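Local coordinates for protein serine protease pet (Escherichia coli, PDB 4OM9) that acts as an autotransporter enterotoxin, a serine protease that probably cleaves the host cytoskeletal protein alpha-fodrin, at residues Ile472-Val477 against Gln517-Asp522; Asn493-Leu498 against Thr618-Leu623; Ile422-Asn427 against Ser448-Thr453; Lys442-Asp447 against Phe634-Asp639. All blocks are in the same frame, centred on the assembly; numbering follows the deposited sequence.

Contact 1. Residues Ile472-Val477 against Gln517-Asp522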
loop_
_atom_site.group_PDB
_atom_site.type_symbol
_atom_site.label_atom_id
_atom_site.label_comp_id
_atom_site.label_asym_id
_atom_site.label_seq_id
_atom_site.Cartn_x
_atom_site.Cartn_y
_atom_site.Cartn_z
ATOM N N ILE A 472 -11.544 -8.843 -4.151
ATOM C CA ILE A 472 -10.428 -7.932 -3.938
ATOM C C ILE A 472 -9.994 -7.270 -5.246
ATOM O O ILE A 472 -9.667 -7.951 -6.200
ATOM C CB ILE A 472 -9.218 -8.642 -3.308
ATOM C CG1 ILE A 472 -9.666 -9.485 -2.115
ATOM C CG2 ILE A 472 -8.176 -7.613 -2.886
ATOM C CD1 ILE A 472 -8.517 -10.138 -1.337
ATOM N N TYR A 473 -10.009 -5.940 -5.268
ATOM C CA TYR A 473 -9.428 -5.188 -6.365
ATOM C C TYR A 473 -7.963 -4.992 -6.029
ATOM O O TYR A 473 -7.634 -4.352 -5.014
ATOM C CB TYR A 473 -10.142 -3.847 -6.573
ATOM C CG TYR A 473 -9.522 -2.972 -7.645
ATOM C CD1 TYR A 473 -9.280 -3.473 -8.937
ATOM C CD2 TYR A 473 -9.201 -1.639 -7.383
ATOM C CE1 TYR A 473 -8.717 -2.673 -9.918
ATOM C CE2 TYR A 473 -8.636 -0.832 -8.353
ATOM C CZ TYR A 473 -8.401 -1.348 -9.624
ATOM O OH TYR A 473 -7.829 -0.543 -10.592
ATOM N N HIS A 474 -7.093 -5.594 -6.847
ATOM C CA HIS A 474 -5.653 -5.508 -6.676
ATOM C C HIS A 474 -5.061 -4.251 -7.333
ATOM O O HIS A 474 -3.901 -3.923 -7.108
ATOM C CB HIS A 474 -4.962 -6.737 -7.268
ATOM C CG HIS A 474 -5.146 -8.013 -6.489
ATOM N ND1 HIS A 474 -4.773 -8.153 -5.165
ATOM C CD2 HIS A 474 -5.578 -9.234 -6.895
ATOM C CE1 HIS A 474 -5.013 -9.398 -4.774
ATOM N NE2 HIS A 474 -5.497 -10.070 -5.802
ATOM N N GLY A 475 -5.839 -3.567 -8.173
ATOM C CA GLY A 475 -5.324 -2.435 -8.937
ATOM C C GLY A 475 -5.459 -1.090 -8.234
ATOM O O GLY A 475 -5.830 -1.024 -7.053
ATOM N N ASN A 476 -5.186 -0.004 -8.953
ATOM C CA ASN A 476 -5.283 1.320 -8.343
ATOM C C ASN A 476 -6.411 2.203 -8.898
ATOM O O ASN A 476 -7.102 1.843 -9.853
ATOM C CB ASN A 476 -3.962 2.069 -8.486
ATOM C CG ASN A 476 -2.769 1.201 -8.187
ATOM O OD1 ASN A 476 -2.585 0.756 -7.055
ATOM N ND2 ASN A 476 -1.940 0.948 -9.210
ATOM N N VAL A 477 -6.587 3.352 -8.250
ATOM C CA VAL A 477 -7.450 4.419 -8.708
ATOM C C VAL A 477 -6.733 5.748 -8.512
ATOM O O VAL A 477 -6.202 6.031 -7.426
ATOM C CB VAL A 477 -8.809 4.469 -7.934
ATOM C CG1 VAL A 477 -9.631 5.680 -8.373
ATOM C CG2 VAL A 477 -9.595 3.192 -8.130
ATOM N N GLN A 517 -6.860 -2.189 2.945
ATOM C CA GLN A 517 -5.740 -2.906 3.541
ATOM C C GLN A 517 -4.540 -2.885 2.626
ATOM O O GLN A 517 -4.674 -2.600 1.428
ATOM C CB GLN A 517 -6.117 -4.363 3.839
ATOM C CG GLN A 517 -6.368 -5.187 2.571
ATOM C CD GLN A 517 -6.288 -6.693 2.804
ATOM O OE1 GLN A 517 -7.077 -7.267 3.564
ATOM N NE2 GLN A 517 -5.339 -7.346 2.119
ATOM N N GLY A 518 -3.376 -3.227 3.181
ATOM C CA GLY A 518 -2.184 -3.413 2.375
ATOM C C GLY A 518 -2.242 -4.690 1.542
ATOM O O GLY A 518 -3.207 -5.458 1.597
ATOM N N HIS A 519 -1.194 -4.934 0.770
ATOM C CA HIS A 519 -1.165 -6.119 -0.076
ATOM C C HIS A 519 -0.030 -7.048 0.337
ATOM O O HIS A 519 1.133 -6.629 0.467
ATOM C CB HIS A 519 -1.041 -5.727 -1.565
ATOM C CG HIS A 519 -0.762 -6.885 -2.478
ATOM N ND1 HIS A 519 -1.713 -7.841 -2.790
ATOM C CD2 HIS A 519 0.362 -7.242 -3.151
ATOM C CE1 HIS A 519 -1.179 -8.737 -3.600
ATOM N NE2 HIS A 519 0.078 -8.394 -3.839
ATOM N N ALA A 520 -0.378 -8.307 0.585
ATOM C CA ALA A 520 0.622 -9.300 0.954
ATOM C C ALA A 520 1.478 -9.557 -0.279
ATOM O O ALA A 520 0.952 -9.845 -1.368
ATOM C CB ALA A 520 -0.026 -10.583 1.447
ATOM N N THR A 521 2.786 -9.411 -0.129
ATOM C CA THR A 521 3.679 -9.520 -1.285
ATOM C C THR A 521 3.542 -10.892 -1.931
ATOM O O THR A 521 3.526 -11.898 -1.262
ATOM C CB THR A 521 5.114 -9.214 -0.861
ATOM O OG1 THR A 521 5.191 -7.816 -0.546
ATOM C CG2 THR A 521 6.125 -9.550 -1.979
ATOM N N ASP A 522 3.361 -10.926 -3.237
ATOM C CA ASP A 522 3.266 -12.213 -3.935
ATOM C C ASP A 522 4.625 -12.904 -4.055
ATOM O O ASP A 522 5.646 -12.255 -4.284
ATOM C CB ASP A 522 2.670 -12.041 -5.342
ATOM C CG ASP A 522 1.325 -11.344 -5.329
ATOM O OD1 ASP A 522 0.369 -11.938 -4.799
ATOM O OD2 ASP A 522 1.215 -10.219 -5.861
#

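Contact 2. Residues Asn493-Leu498 against Thr618-Leu623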
loop_
_atom_site.group_PDB
_atom_site.type_symbol
_atom_site.label_atom_id
_atom_site.label_comp_id
_atom_site.label_asym_id
_atom_site.label_seq_id
_atom_site.Cartn_x
_atom_site.Cartn_y
_atom_site.Cartn_z
ATOM N N ASN A 493 -22.116 -9.333 3.441
ATOM C CA ASN A 493 -21.090 -10.201 2.888
ATOM C C ASN A 493 -20.530 -9.654 1.580
ATOM O O ASN A 493 -19.540 -10.164 1.055
ATOM C CB ASN A 493 -21.644 -11.611 2.705
ATOM C CG ASN A 493 -21.977 -12.273 4.035
ATOM O OD1 ASN A 493 -21.569 -11.796 5.092
ATOM N ND2 ASN A 493 -22.722 -13.375 3.986
ATOM N N ALA A 494 -21.140 -8.586 1.083
ATOM C CA ALA A 494 -20.693 -7.969 -0.159
ATOM C C ALA A 494 -19.454 -7.096 0.052
ATOM O O ALA A 494 -19.464 -5.891 -0.241
ATOM C CB ALA A 494 -21.822 -7.151 -0.773
ATOM N N ARG A 495 -18.379 -7.710 0.535
ATOM C CA ARG A 495 -17.188 -6.962 0.913
ATOM C C ARG A 495 -16.333 -6.620 -0.282
ATOM O O ARG A 495 -15.846 -7.506 -0.977
ATOM C CB ARG A 495 -16.347 -7.746 1.929
ATOM C CG ARG A 495 -16.916 -7.736 3.337
ATOM C CD ARG A 495 -16.089 -8.561 4.300
ATOM N NE ARG A 495 -16.876 -9.646 4.871
ATOM C CZ ARG A 495 -17.552 -9.562 6.010
ATOM N NH1 ARG A 495 -17.549 -8.435 6.720
ATOM N NH2 ARG A 495 -18.237 -10.616 6.437
ATOM N N LEU A 496 -16.180 -5.318 -0.519
ATOM C CA LEU A 496 -15.220 -4.791 -1.478
ATOM C C LEU A 496 -13.922 -4.484 -0.743
ATOM O O LEU A 496 -13.895 -3.641 0.171
ATOM C CB LEU A 496 -15.753 -3.538 -2.164
ATOM C CG LEU A 496 -14.722 -2.834 -3.047
ATOM C CD1 LEU A 496 -14.200 -3.788 -4.114
ATOM C CD2 LEU A 496 -15.269 -1.552 -3.671
ATOM N N ILE A 497 -12.861 -5.187 -1.142
ATOM C CA ILE A 497 -11.545 -5.068 -0.527
ATOM C C ILE A 497 -10.542 -4.421 -1.483
ATOM O O ILE A 497 -10.302 -4.929 -2.565
ATOM C CB ILE A 497 -11.035 -6.450 -0.093
ATOM C CG1 ILE A 497 -12.045 -7.091 0.860
ATOM C CG2 ILE A 497 -9.656 -6.339 0.552
ATOM C CD1 ILE A 497 -12.153 -8.602 0.727
ATOM N N LEU A 498 -9.987 -3.280 -1.100
ATOM C CA LEU A 498 -9.022 -2.594 -1.948
ATOM C C LEU A 498 -7.617 -2.862 -1.421
ATOM O O LEU A 498 -7.322 -2.540 -0.246
ATOM C CB LEU A 498 -9.300 -1.094 -1.998
ATOM C CG LEU A 498 -10.434 -0.525 -2.880
ATOM C CD1 LEU A 498 -11.222 -1.595 -3.695
ATOM C CD2 LEU A 498 -11.373 0.354 -2.075
ATOM N N THR A 618 -8.604 -8.363 10.793
ATOM C CA THR A 618 -8.877 -9.288 9.712
ATOM C C THR A 618 -8.329 -8.753 8.401
ATOM O O THR A 618 -8.679 -7.659 7.954
ATOM C CB THR A 618 -10.371 -9.560 9.576
ATOM O OG1 THR A 618 -10.903 -9.907 10.859
ATOM C CG2 THR A 618 -10.619 -10.701 8.597
ATOM N N ALA A 619 -7.441 -9.528 7.798
ATOM C CA ALA A 619 -6.878 -9.160 6.509
ATOM C C ALA A 619 -7.201 -10.240 5.487
ATOM O O ALA A 619 -7.478 -11.388 5.844
ATOM C CB ALA A 619 -5.380 -8.931 6.620
ATOM N N TYR A 620 -7.198 -9.853 4.216
ATOM C CA TYR A 620 -7.582 -10.759 3.140
ATOM C C TYR A 620 -6.438 -11.000 2.168
ATOM O O TYR A 620 -5.681 -10.093 1.838
ATOM C CB TYR A 620 -8.802 -10.209 2.391
ATOM C CG TYR A 620 -9.995 -9.985 3.312
ATOM C CD1 TYR A 620 -10.034 -8.887 4.164
ATOM C CD2 TYR A 620 -11.067 -10.876 3.336
ATOM C CE1 TYR A 620 -11.098 -8.681 5.013
ATOM C CE2 TYR A 620 -12.139 -10.673 4.183
ATOM C CZ TYR A 620 -12.147 -9.569 5.013
ATOM O OH TYR A 620 -13.183 -9.334 5.866
ATOM N N ILE A 621 -6.303 -12.235 1.717
ATOM C CA ILE A 621 -5.348 -12.522 0.654
ATOM C C ILE A 621 -6.031 -13.315 -0.443
ATOM O O ILE A 621 -7.079 -13.946 -0.217
ATOM C CB ILE A 621 -4.111 -13.295 1.159
ATOM C CG1 ILE A 621 -4.500 -14.683 1.659
ATOM C CG2 ILE A 621 -3.405 -12.514 2.243
ATOM C CD1 ILE A 621 -3.296 -15.565 2.053
ATOM N N ASP A 622 -5.408 -13.275 -1.623
ATOM C CA ASP A 622 -5.920 -13.875 -2.843
ATOM C C ASP A 622 -4.951 -14.979 -3.233
ATOM O O ASP A 622 -3.797 -14.710 -3.544
ATOM C CB ASP A 622 -6.054 -12.787 -3.929
ATOM C CG ASP A 622 -6.443 -13.328 -5.328
ATOM O OD1 ASP A 622 -6.827 -14.511 -5.468
ATOM O OD2 ASP A 622 -6.379 -12.526 -6.287
ATOM N N LEU A 623 -5.407 -16.223 -3.196
ATOM C CA LEU A 623 -4.568 -17.338 -3.587
ATOM C C LEU A 623 -4.130 -17.314 -5.072
ATOM O O LEU A 623 -3.245 -18.080 -5.470
ATOM C CB LEU A 623 -5.277 -18.647 -3.282
ATOM C CG LEU A 623 -5.456 -18.901 -1.780
ATOM C CD1 LEU A 623 -6.150 -20.235 -1.527
ATOM C CD2 LEU A 623 -4.104 -18.839 -1.053
#

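Contact 3. Residues Ile422-Asn427 against Ser448-Thr453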
loop_
_atom_site.group_PDB
_atom_site.type_symbol
_atom_site.label_atom_id
_atom_site.label_comp_id
_atom_site.label_asym_id
_atom_site.label_seq_id
_atom_site.Cartn_x
_atom_site.Cartn_y
_atom_site.Cartn_z
ATOM N N ILE A 422 -13.087 -6.445 -19.735
ATOM C CA ILE A 422 -11.688 -6.051 -19.764
ATOM C C ILE A 422 -10.898 -6.747 -18.640
ATOM O O ILE A 422 -11.392 -7.004 -17.528
ATOM C CB ILE A 422 -11.548 -4.503 -19.713
ATOM C CG1 ILE A 422 -10.077 -4.085 -19.858
ATOM C CG2 ILE A 422 -12.224 -3.908 -18.472
ATOM C CD1 ILE A 422 -9.868 -2.645 -20.281
ATOM N N PHE A 423 -9.674 -7.114 -18.975
ATOM C CA PHE A 423 -8.883 -8.020 -18.162
ATOM C C PHE A 423 -7.463 -7.520 -18.230
ATOM O O PHE A 423 -6.987 -7.152 -19.302
ATOM C CB PHE A 423 -8.999 -9.470 -18.660
ATOM C CG PHE A 423 -10.421 -9.963 -18.747
ATOM C CD1 PHE A 423 -11.216 -9.659 -19.853
ATOM C CD2 PHE A 423 -10.975 -10.711 -17.711
ATOM C CE1 PHE A 423 -12.542 -10.083 -19.917
ATOM C CE2 PHE A 423 -12.298 -11.140 -17.769
ATOM C CZ PHE A 423 -13.077 -10.828 -18.871
ATOM N N PHE A 424 -6.808 -7.479 -17.073
ATOM C CA PHE A 424 -5.473 -6.941 -16.956
ATOM C C PHE A 424 -4.581 -8.016 -16.379
ATOM O O PHE A 424 -4.753 -8.343 -15.213
ATOM C CB PHE A 424 -5.435 -5.725 -16.033
ATOM C CG PHE A 424 -6.519 -4.694 -16.282
ATOM C CD1 PHE A 424 -7.807 -4.888 -15.817
ATOM C CD2 PHE A 424 -6.217 -3.494 -16.907
ATOM C CE1 PHE A 424 -8.795 -3.932 -16.040
ATOM C CE2 PHE A 424 -7.198 -2.520 -17.112
ATOM C CZ PHE A 424 -8.487 -2.742 -16.695
ATOM N N THR A 425 -3.660 -8.590 -17.173
ATOM C CA THR A 425 -2.691 -9.524 -16.604
ATOM C C THR A 425 -1.554 -8.803 -15.942
ATOM O O THR A 425 -1.627 -7.613 -15.672
ATOM C CB THR A 425 -1.999 -10.448 -17.617
ATOM O OG1 THR A 425 -2.252 -10.016 -18.951
ATOM C CG2 THR A 425 -2.362 -11.899 -17.415
ATOM N N GLU A 426 -0.475 -9.566 -15.775
ATOM C CA GLU A 426 0.752 -9.152 -15.123
ATOM C C GLU A 426 1.180 -7.784 -15.625
ATOM O O GLU A 426 1.258 -7.562 -16.839
ATOM C CB GLU A 426 1.854 -10.204 -15.372
ATOM C CG GLU A 426 3.069 -10.122 -14.436
ATOM C CD GLU A 426 4.133 -11.189 -14.748
ATOM O OE1 GLU A 426 4.355 -12.074 -13.898
ATOM O OE2 GLU A 426 4.744 -11.139 -15.846
ATOM N N ASN A 427 1.398 -6.874 -14.677
ATOM C CA ASN A 427 1.853 -5.498 -14.912
ATOM C C ASN A 427 0.764 -4.584 -15.457
ATOM O O ASN A 427 0.915 -3.359 -15.454
ATOM C CB ASN A 427 3.077 -5.476 -15.828
ATOM C CG ASN A 427 4.315 -6.096 -15.165
ATOM O OD1 ASN A 427 4.518 -5.970 -13.954
ATOM N ND2 ASN A 427 5.133 -6.775 -15.956
ATOM N N SER A 448 -1.205 -4.547 -8.958
ATOM C CA SER A 448 -1.231 -3.105 -8.827
ATOM C C SER A 448 -0.511 -2.400 -9.949
ATOM O O SER A 448 -0.229 -1.204 -9.844
ATOM C CB SER A 448 -0.613 -2.700 -7.494
ATOM O OG SER A 448 0.676 -3.240 -7.387
ATOM N N GLY A 449 -0.174 -3.143 -11.001
ATOM C CA GLY A 449 0.249 -2.536 -12.249
ATOM C C GLY A 449 -0.944 -1.896 -12.962
ATOM O O GLY A 449 -0.766 -1.039 -13.829
ATOM N N THR A 450 -2.151 -2.319 -12.588
ATOM C CA THR A 450 -3.388 -1.789 -13.149
ATOM C C THR A 450 -3.876 -0.536 -12.410
ATOM O O THR A 450 -3.917 -0.497 -11.171
ATOM C CB THR A 450 -4.521 -2.849 -13.107
ATOM O OG1 THR A 450 -4.161 -3.966 -13.922
ATOM C CG2 THR A 450 -5.841 -2.270 -13.587
ATOM N N THR A 451 -4.247 0.484 -13.175
ATOM C CA THR A 451 -4.863 1.664 -12.606
ATOM C C THR A 451 -6.075 2.078 -13.444
ATOM O O THR A 451 -6.052 2.049 -14.689
ATOM C CB THR A 451 -3.879 2.833 -12.518
ATOM O OG1 THR A 451 -2.673 2.393 -11.880
ATOM C CG2 THR A 451 -4.495 3.995 -11.719
ATOM N N ILE A 452 -7.148 2.427 -12.745
ATOM C CA ILE A 452 -8.324 3.007 -13.375
ATOM C C ILE A 452 -8.279 4.465 -13.042
ATOM O O ILE A 452 -8.164 4.828 -11.882
ATOM C CB ILE A 452 -9.615 2.353 -12.886
ATOM C CG1 ILE A 452 -9.641 0.885 -13.341
ATOM C CG2 ILE A 452 -10.840 3.136 -13.367
ATOM C CD1 ILE A 452 -10.810 0.070 -12.811
ATOM N N THR A 453 -8.308 5.303 -14.063
ATOM C CA THR A 453 -8.126 6.734 -13.872
ATOM C C THR A 453 -9.161 7.549 -14.635
ATOM O O THR A 453 -10.057 7.004 -15.280
ATOM C CB THR A 453 -6.725 7.179 -14.329
ATOM O OG1 THR A 453 -6.486 8.512 -13.858
ATOM C CG2 THR A 453 -6.620 7.145 -15.890
#

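Contact 4. Residues Lys442-Asp447 against Phe634-Asp639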
loop_
_atom_site.group_PDB
_atom_site.type_symbol
_atom_site.label_atom_id
_atom_site.label_comp_id
_atom_site.label_asym_id
_atom_site.label_seq_id
_atom_site.Cartn_x
_atom_site.Cartn_y
_atom_site.Cartn_z
ATOM N N LYS A 442 -17.224 -6.626 -10.916
ATOM C CA LYS A 442 -15.850 -6.917 -10.482
ATOM C C LYS A 442 -14.833 -6.414 -11.518
ATOM O O LYS A 442 -15.028 -6.610 -12.719
ATOM C CB LYS A 442 -15.645 -8.422 -10.262
ATOM C CG LYS A 442 -16.153 -8.944 -8.934
ATOM C CD LYS A 442 -15.843 -10.423 -8.732
ATOM C CE LYS A 442 -16.754 -11.321 -9.564
ATOM N NZ LYS A 442 -16.814 -12.702 -9.002
ATOM N N ILE A 443 -13.764 -5.756 -11.068
ATOM C CA ILE A 443 -12.665 -5.452 -11.981
ATOM C C ILE A 443 -11.700 -6.627 -12.034
ATOM O O ILE A 443 -11.204 -7.061 -10.991
ATOM C CB ILE A 443 -11.862 -4.223 -11.573
ATOM C CG1 ILE A 443 -12.757 -3.015 -11.413
ATOM C CG2 ILE A 443 -10.775 -3.956 -12.607
ATOM C CD1 ILE A 443 -12.290 -2.073 -10.263
ATOM N N ALA A 444 -11.422 -7.133 -13.232
ATOM C CA ALA A 444 -10.519 -8.268 -13.363
ATOM C C ALA A 444 -9.056 -7.837 -13.531
ATOM O O ALA A 444 -8.513 -7.814 -14.651
ATOM C CB ALA A 444 -10.944 -9.147 -14.512
ATOM N N ALA A 445 -8.422 -7.538 -12.391
ATOM C CA ALA A 445 -7.062 -7.024 -12.333
ATOM C C ALA A 445 -6.239 -8.003 -11.551
ATOM O O ALA A 445 -6.717 -8.459 -10.518
ATOM C CB ALA A 445 -7.048 -5.653 -11.677
ATOM N N THR A 446 -5.036 -8.369 -12.022
ATOM C CA THR A 446 -4.215 -9.310 -11.244
ATOM C C THR A 446 -3.302 -8.609 -10.269
ATOM O O THR A 446 -2.960 -9.178 -9.261
ATOM C CB THR A 446 -3.326 -10.249 -12.118
ATOM O OG1 THR A 446 -2.330 -9.495 -12.835
ATOM C CG2 THR A 446 -4.156 -10.926 -13.103
ATOM N N ASP A 447 -2.905 -7.383 -10.566
ATOM C CA ASP A 447 -1.943 -6.709 -9.711
ATOM C C ASP A 447 -2.006 -5.189 -9.789
ATOM O O ASP A 447 -2.704 -4.620 -10.605
ATOM C CB ASP A 447 -0.504 -7.182 -10.039
ATOM C CG ASP A 447 -0.071 -6.840 -11.477
ATOM O OD1 ASP A 447 -0.353 -5.714 -11.937
ATOM O OD2 ASP A 447 0.585 -7.684 -12.133
ATOM N N PHE A 634 -9.185 -13.808 -21.021
ATOM C CA PHE A 634 -10.512 -13.179 -20.972
ATOM C C PHE A 634 -11.352 -13.900 -19.955
ATOM O O PHE A 634 -12.563 -13.923 -20.038
ATOM C CB PHE A 634 -11.183 -13.235 -22.340
ATOM C CG PHE A 634 -10.305 -12.753 -23.459
ATOM C CD1 PHE A 634 -9.968 -11.417 -23.560
ATOM C CD2 PHE A 634 -9.832 -13.630 -24.418
ATOM C CE1 PHE A 634 -9.177 -10.963 -24.586
ATOM C CE2 PHE A 634 -9.040 -13.180 -25.447
ATOM C CZ PHE A 634 -8.706 -11.846 -25.528
ATOM N N THR A 635 -10.674 -14.571 -19.046
ATOM C CA THR A 635 -11.329 -15.228 -17.940
ATOM C C THR A 635 -10.537 -14.879 -16.679
ATOM O O THR A 635 -9.321 -14.677 -16.730
ATOM C CB THR A 635 -11.418 -16.751 -18.179
ATOM O OG1 THR A 635 -12.479 -17.008 -19.109
ATOM C CG2 THR A 635 -11.733 -17.487 -16.884
ATOM N N PHE A 636 -11.236 -14.784 -15.560
ATOM C CA PHE A 636 -10.662 -14.292 -14.319
ATOM C C PHE A 636 -10.980 -15.241 -13.188
ATOM O O PHE A 636 -12.110 -15.718 -13.074
ATOM C CB PHE A 636 -11.203 -12.902 -14.029
ATOM C CG PHE A 636 -10.821 -12.352 -12.696
ATOM C CD1 PHE A 636 -9.639 -11.642 -12.534
ATOM C CD2 PHE A 636 -11.668 -12.508 -11.611
ATOM C CE1 PHE A 636 -9.318 -11.106 -11.302
ATOM C CE2 PHE A 636 -11.344 -11.978 -10.373
ATOM C CZ PHE A 636 -10.175 -11.276 -10.216
ATOM N N ARG A 637 -9.971 -15.507 -12.366
ATOM C CA ARG A 637 -10.091 -16.395 -11.218
ATOM C C ARG A 637 -9.715 -15.618 -9.953
ATOM O O ARG A 637 -8.857 -14.725 -9.991
ATOM C CB ARG A 637 -9.194 -17.634 -11.405
ATOM C CG ARG A 637 -7.800 -17.509 -10.761
ATOM C CD ARG A 637 -6.597 -17.813 -11.657
ATOM N NE ARG A 637 -6.223 -19.226 -11.662
ATOM C CZ ARG A 637 -5.020 -19.697 -11.995
ATOM N NH1 ARG A 637 -4.030 -18.878 -12.326
ATOM N NH2 ARG A 637 -4.801 -21.002 -11.979
ATOM N N GLN A 638 -10.376 -15.923 -8.838
ATOM C CA GLN A 638 -9.987 -15.351 -7.549
ATOM C C GLN A 638 -10.444 -16.265 -6.424
ATOM O O GLN A 638 -11.532 -16.822 -6.477
ATOM C CB GLN A 638 -10.555 -13.932 -7.359
ATOM C CG GLN A 638 -10.084 -13.245 -6.053
ATOM C CD GLN A 638 -10.360 -11.731 -6.017
ATOM O OE1 GLN A 638 -11.475 -11.281 -5.704
ATOM N NE2 GLN A 638 -9.332 -10.943 -6.309
ATOM N N ASP A 639 -9.582 -16.444 -5.429
ATOM C CA ASP A 639 -9.881 -17.279 -4.273
ATOM C C ASP A 639 -9.344 -16.595 -3.032
ATOM O O ASP A 639 -8.140 -16.413 -2.872
ATOM C CB ASP A 639 -9.273 -18.678 -4.412
ATOM C CG ASP A 639 -9.805 -19.650 -3.373
ATOM O OD1 ASP A 639 -10.563 -19.222 -2.483
ATOM O OD2 ASP A 639 -9.475 -20.845 -3.444
#

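Contact 1. Residues Ile472-Val477 against Gln517-Asp522
Two buried imidazoles, His474 and His519, come close through like atoms without bonding: the ND1 of His474 lies 3.9 Å from the ND1 of His519. Their planes are 79° apart and the centroids 5.4 Å apart, an oblique crossing that is neither a stack nor an edge-to-face pair. The torsions bring the rings together from different directions. His519 has CG opposite its backbone N (chi1 170°) and reaches across from a strand, whereas His474, with CG beside its own N, brings its ND1-CE1 side to the other ring. Two rungs of what is evidently the right-handed parallel beta-helix of autotransporter passengers are involved: strand 471-473 pairs with 496-498, which pairs in turn with 514-520, and the intervening rung supplies Asp499, whose OD2 bonds His519 ND1. On its other side, His519 NE2 donates to Asp522 OD2 over 3.0 Å; the acceptor sits in the imidazole plane, but the donor meets the carboxylate from above, 52° out of its plane. A bond at each nitrogen should hold the His519 ring in one orientation, and two acids would tend to favour a protonated imidazole. His474 NE2 likewise bonds Asp622 OD2. Beside the pair, Gln517 NE2 donates to Gly518 O at 2.9 Å, and Tyr473 OH closes the 473-476 turn by a 2.6 Å bond to Asn476 O.

Contact 2. Residues Asn493-Leu498 against Thr618-Leu623
The aromatic part of the contact is a CH-pi interaction in which Ile497 sets its CD1 methyl on one face of the Tyr620 ring. That Ile497 carbon, CD1, is 3.8 Å from the centroid of the Tyr620 ring and 20° off the normal, so it lies over the face but displaced toward the rim; Tyr620 CD2 is among its nearest atoms, at 3.6 Å. Ile497 CG1 stands beside the backbone N (chi1 -57°), from where CD1 extends outward, and the two side chains cross at about a right angle. A second kind of contact, at the phenol end, comes from Arg495, whose aliphatic part runs past the hydroxyl: Arg495 CD is 3.4 Å from Tyr620 OH. The guanidinium and ring planes differ by 26°, yet the phenol oxygen meets the guanidinium obliquely, giving no cation-pi stack, and no hydrogen bond links the segments. Strand 496-498 is a rung of the beta-helix, while strand 618-622 pairs antiparallel with 640-644 in a two-stranded excursion lying against the helix at Ile497. The polar bonds nearby lie outside the pair itself. Tyr620 N is bonded by Gln517 OE1 of the next rung, and an inverse gamma turn centred on Ala494, with a weak 2.8 Å bond from Arg495 N to Asn493 O, leads into the strand carrying Ile497.

Contact 3. Residues Ile422-Asn427 against Ser448-Thr453
Thr450 lays its CG2 methyl squarely on the Phe424 ring: the carbon is 3.6 Å from the ring centroid and only 14° off the normal, a CH-pi contact over the middle of the face. The two side chains cross at about a right angle. With Thr450 OG1 beside its own backbone N (chi1 -63°), CG2 points at the ring while the hydroxyl is turned to its root, OG1 lying 3.0 Å from Phe424 CB, which marks tight packing. Away from the ring the meeting is between backbones. Gly449 CA makes a CA-H...O contact of 3.4 Å with Asn427 O, and the carbonyl oxygens Asn427 O and Gly449 O, both acceptors, come within 3.3 Å without bonding. Asp447 bridges the turns, its carboxylate accepting from Asn427 N and Gly449 N. Strand 422-424 lies between 397-399 and 444-445 on one parallel face of the beta-helix, and strand 451-453 lies between 429-432 and 476-477 on another.

Contact 4. Residues Lys442-Asp447 against Phe634-Asp639
Ile443 O, 4.4 Å from CZ of Phe636, is gripped by two donors, the hydroxyl of Tyr471 and the backbone N of Ala445. The second bond, weak at 3.2 Å from Ala445 N to Ile443 O, closes an inverse gamma turn centred on Ala444, which presents the Ala444 methyl to the Phe636 ring; Ala444 CB lies 3.4 Å from Phe636 CD1, approaching obliquely. Next along the chain, Ala445 O sits at the ring's edge near its plane, 3.8 Å from Phe636 CE1, where the partly positive rim hydrogens of an aromatic ring would suit a carbonyl oxygen. Phe636 reaches this place because CG swings opposite its backbone N (chi1 173°), carrying the ring across to the Ala444 turn. Residues 444-445 form a short, weakly bonded strand next to 422-424 in a parallel face of the beta-helix, while 635-636 pairs antiparallel with 629-630 in a small hairpin outside that face. Phe636 is one of the side chains joining the hairpin to the rung; Ile629 of the partner strand also touches Thr446, as well as Phe636 itself. The ring of Tyr419 meets that of Phe636 at about 55° between planes. Further along, Gln638 OE1 accepts from Ile472 N, so the same segment also bonds strand 471-473.

In the fold
Followed from the N terminus, the chain first enters contact 3 at 422-427 and then contact 4 at 442-447, before 448-453 closes contact 3; these two therefore cross. Contact 3 is the short closure, with 20 residues between its segments, and ties consecutive turns of the beta-helix. The long loop of contact 4 stays open until 634-639 and holds contacts 1 and 2. Within it contact 1 opens at 472-477, contact 2 at 493-498, contact 1 closes at 517-522 and contact 2 at 618-623, so they cross each other while nested in contact 4. Contact 1 spans rungs of the helix; contacts 2 and 4 join the 618-644 excursion, with its inner 629-636 hairpin, to the side of the helix.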